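Bromo domain-containing protein (Trypanosoma cruzi, PDB 6NEY) probably recognises acetylated lysines, as on histone tails, through its bromodomain, a small helical module set within a longer protein linked to transcription. Local coordinates at residues 57-62 with 66-71. Numbering follows the deposited sequence.
Sequences ATAAEK and EAYSYD
K62, in the last turn of helix 56-64, meets Y68 of the loop that follows, the two side chains crossing at about a right angle. The lysine chain passes across the hydroxyl end of the tyrosine: its CB lies 3.8 Å from CZ of Y68, obliquely to the ring, and the bend at chi3 (59°) keeps the chain close, with CE of K62 3.7 Å from OH of Y68. Both polar ends converge on D80 of helix 75-92, K62 NZ by a salt bridge and Y68 OH by a hydrogen bond, which probably holds the tyrosine hydroxyl in place and offsets the lysine's charge. At its edge, near the ring plane, the tyrosine brings CE2 to 3.3 Å from the backbone O of A59, while A59 CB sits 3.5 Å from Y68 OH. L15 of helix 12-21 and L77 also touch Y68, whose packing joins this loop to the helices of the bromodomain bundle. A67 packs its methyl on the lysine root, CB to CB 3.7 Å, and its N donates to the carbonyl O of K62 (2.9 Å, 151° at the hydrogen). E66, the C-prime residue with phi 74°, turns the chain out of the helix just before A67 and sends its carboxylate to K8; with the A67-K62 bond it makes the Schellman motif that ends helix 56-64.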
ATOM      1  N   ALA A  57      -3.944   6.309   2.900  1.00 26.96           N
ATOM      2  CA  ALA A  57      -5.281   6.579   3.484  1.00 27.97           C
ATOM      3  C   ALA A  57      -6.329   5.744   2.743  1.00 26.33           C
ATOM      4  O   ALA A  57      -7.160   5.106   3.412  1.00 26.49           O
ATOM      5  CB  ALA A  57      -5.590   8.062   3.461  1.00 28.67           C
ATOM      6  N   THR A  58      -6.296   5.739   1.411  1.00 26.02           N
ATOM      7  CA  THR A  58      -7.209   4.961   0.533  1.00 27.59           C
ATOM      8  C   THR A  58      -7.024   3.451   0.746  1.00 25.68           C
ATOM      9  O   THR A  58      -8.037   2.733   0.807  1.00 26.25           O
ATOM     10  CB  THR A  58      -7.001   5.393  -0.918  1.00 30.17           C
ATOM     11  OG1 THR A  58      -7.380   6.773  -0.906  1.00 33.55           O
ATOM     12  CG2 THR A  58      -7.800   4.576  -1.907  1.00 34.67           C
ATOM     13  N   ALA A  59      -5.779   2.980   0.827  1.00 22.58           N
ATOM     14  CA  ALA A  59      -5.450   1.570   1.105  1.00 22.82           C
ATOM     15  C   ALA A  59      -6.011   1.198   2.479  1.00 22.05           C
ATOM     16  O   ALA A  59      -6.547   0.083   2.590  1.00 23.54           O
ATOM     17  CB  ALA A  59      -3.949   1.339   1.021  1.00 22.14           C
ATOM     18  N   ALA A  60      -5.887   2.070   3.478  1.00 21.74           N
ATOM     19  CA  ALA A  60      -6.323   1.766   4.862  1.00 23.86           C
ATOM     20  C   ALA A  60      -7.857   1.681   4.897  1.00 25.28           C
ATOM     21  O   ALA A  60      -8.387   0.821   5.602  1.00 23.19           O
ATOM     22  CB  ALA A  60      -5.795   2.772   5.844  1.00 24.18           C
ATOM     23  N   GLU A  61      -8.547   2.534   4.137  1.00 25.37           N
ATOM     24  CA  GLU A  61     -10.030   2.447   4.018  1.00 27.18           C
ATOM     25  C   GLU A  61     -10.416   1.155   3.275  1.00 26.40           C
ATOM     26  O   GLU A  61     -11.341   0.491   3.737  1.00 26.67           O
ATOM     27  CB  GLU A  61     -10.588   3.730   3.394  1.00 27.65           C
ATOM     28  CG  GLU A  61     -11.945   4.092   3.956  1.00 32.82           C
ATOM     29  N   LYS A  62      -9.705   0.763   2.217  1.00 26.05           N
ATOM     30  CA  LYS A  62      -9.973  -0.504   1.484  1.00 26.96           C
ATOM     31  C   LYS A  62      -9.784  -1.699   2.417  1.00 27.06           C
ATOM     32  O   LYS A  62     -10.610  -2.605   2.356  1.00 29.68           O
ATOM     33  CB  LYS A  62      -9.088  -0.635   0.247  1.00 29.41           C
ATOM     34  CG  LYS A  62      -9.484   0.302  -0.882  1.00 31.97           C
ATOM     35  CD  LYS A  62      -8.627   0.186  -2.105  1.00 30.93           C
ATOM     36  CE  LYS A  62      -8.627  -1.199  -2.713  1.00 32.62           C
ATOM     37  NZ  LYS A  62      -8.077  -1.188  -4.092  1.00 32.85           N
ATOM     38  N   GLU A  66     -12.756  -4.666   3.900  1.00 35.12           N
ATOM     39  CA  GLU A  66     -12.566  -6.100   3.517  1.00 34.36           C
ATOM     40  C   GLU A  66     -12.069  -6.253   2.074  1.00 32.53           C
ATOM     41  O   GLU A  66     -12.043  -7.398   1.598  1.00 33.94           O
ATOM     42  CB  GLU A  66     -13.860  -6.923   3.595  1.00 40.95           C
ATOM     43  CG  GLU A  66     -14.696  -6.751   4.850  1.00 44.60           C
ATOM     44  CD  GLU A  66     -15.651  -7.926   5.044  1.00 53.09           C
ATOM     45  OE1 GLU A  66     -16.464  -8.170   4.122  1.00 60.94           O
ATOM     46  OE2 GLU A  66     -15.545  -8.639   6.074  1.00 53.68           O
ATOM     47  N   ALA A  67     -11.599  -5.195   1.420  1.00 31.20           N
ATOM     48  CA  ALA A  67     -11.143  -5.246   0.010  1.00 30.13           C
ATOM     49  C   ALA A  67     -10.037  -6.301  -0.162  1.00 28.89           C
ATOM     50  O   ALA A  67      -9.989  -6.971  -1.216  1.00 27.61           O
ATOM     51  CB  ALA A  67     -10.666  -3.882  -0.418  1.00 32.32           C
ATOM     52  N   TYR A  68      -9.173  -6.469   0.850  1.00 28.64           N
ATOM     53  CA  TYR A  68      -7.899  -7.231   0.734  1.00 25.85           C
ATOM     54  C   TYR A  68      -7.956  -8.601   1.433  1.00 26.03           C
ATOM     55  O   TYR A  68      -7.009  -9.392   1.249  1.00 26.57           O
ATOM     56  CB  TYR A  68      -6.747  -6.426   1.355  1.00 25.41           C
ATOM     57  CG  TYR A  68      -6.466  -5.074   0.757  1.00 25.53           C
ATOM     58  CD1 TYR A  68      -6.366  -4.865  -0.616  1.00 27.35           C
ATOM     59  CD2 TYR A  68      -6.231  -3.991   1.592  1.00 25.13           C
ATOM     60  CE1 TYR A  68      -6.063  -3.611  -1.136  1.00 25.43           C
ATOM     61  CE2 TYR A  68      -5.916  -2.742   1.093  1.00 27.45           C
ATOM     62  CZ  TYR A  68      -5.848  -2.541  -0.276  1.00 27.78           C
ATOM     63  OH  TYR A  68      -5.541  -1.281  -0.716  1.00 25.08           O
ATOM     64  N   SER A  69      -9.008  -8.896   2.198  1.00 24.11           N
ATOM     65  CA  SER A  69      -9.012  -9.986   3.221  1.00 25.58           C
ATOM     66  C   SER A  69      -9.097 -11.383   2.583  1.00 27.70           C
ATOM     67  O   SER A  69      -8.899 -12.369   3.326  1.00 25.03           O
ATOM     68  CB  SER A  69     -10.119  -9.795   4.208  1.00 25.93           C
ATOM     69  OG  SER A  69      -9.981  -8.576   4.920  1.00 28.48           O
ATOM     70  N   TYR A  70      -9.430 -11.477   1.290  1.00 28.33           N
ATOM     71  CA  TYR A  70      -9.689 -12.754   0.574  1.00 31.11           C
ATOM     72  C   TYR A  70      -8.515 -13.151  -0.329  1.00 30.21           C
ATOM     73  O   TYR A  70      -8.595 -14.250  -0.900  1.00 30.58           O
ATOM     74  CB  TYR A  70     -11.014 -12.668  -0.192  1.00 33.16           C
ATOM     75  CG  TYR A  70     -12.185 -12.449   0.727  1.00 33.00           C
ATOM     76  CD1 TYR A  70     -12.534 -11.176   1.138  1.00 35.59           C
ATOM     77  CD2 TYR A  70     -12.890 -13.519   1.257  1.00 35.47           C
ATOM     78  CE1 TYR A  70     -13.573 -10.963   2.028  1.00 37.11           C
ATOM     79  CE2 TYR A  70     -13.937 -13.325   2.143  1.00 37.05           C
ATOM     80  CZ  TYR A  70     -14.275 -12.043   2.534  1.00 36.19           C
ATOM     81  OH  TYR A  70     -15.307 -11.836   3.399  1.00 41.36           O
ATOM     82  N   ASP A  71      -7.459 -12.340  -0.440  1.00 30.31           N
ATOM     83  CA  ASP A  71      -6.266 -12.658  -1.278  1.00 32.05           C
ATOM     84  C   ASP A  71      -5.171 -13.257  -0.400  1.00 30.47           C
ATOM     85  O   ASP A  71      -4.570 -12.500   0.355  1.00 27.21           O
ATOM     86  CB  ASP A  71      -5.656 -11.429  -1.960  1.00 36.09           C
ATOM     87  CG  ASP A  71      -6.541 -10.735  -2.978  1.00 40.22           C
ATOM     88  OD1 ASP A  71      -7.506 -11.379  -3.470  1.00 41.56           O
ATOM     89  OD2 ASP A  71      -6.240  -9.557  -3.285  1.00 39.98           O
TER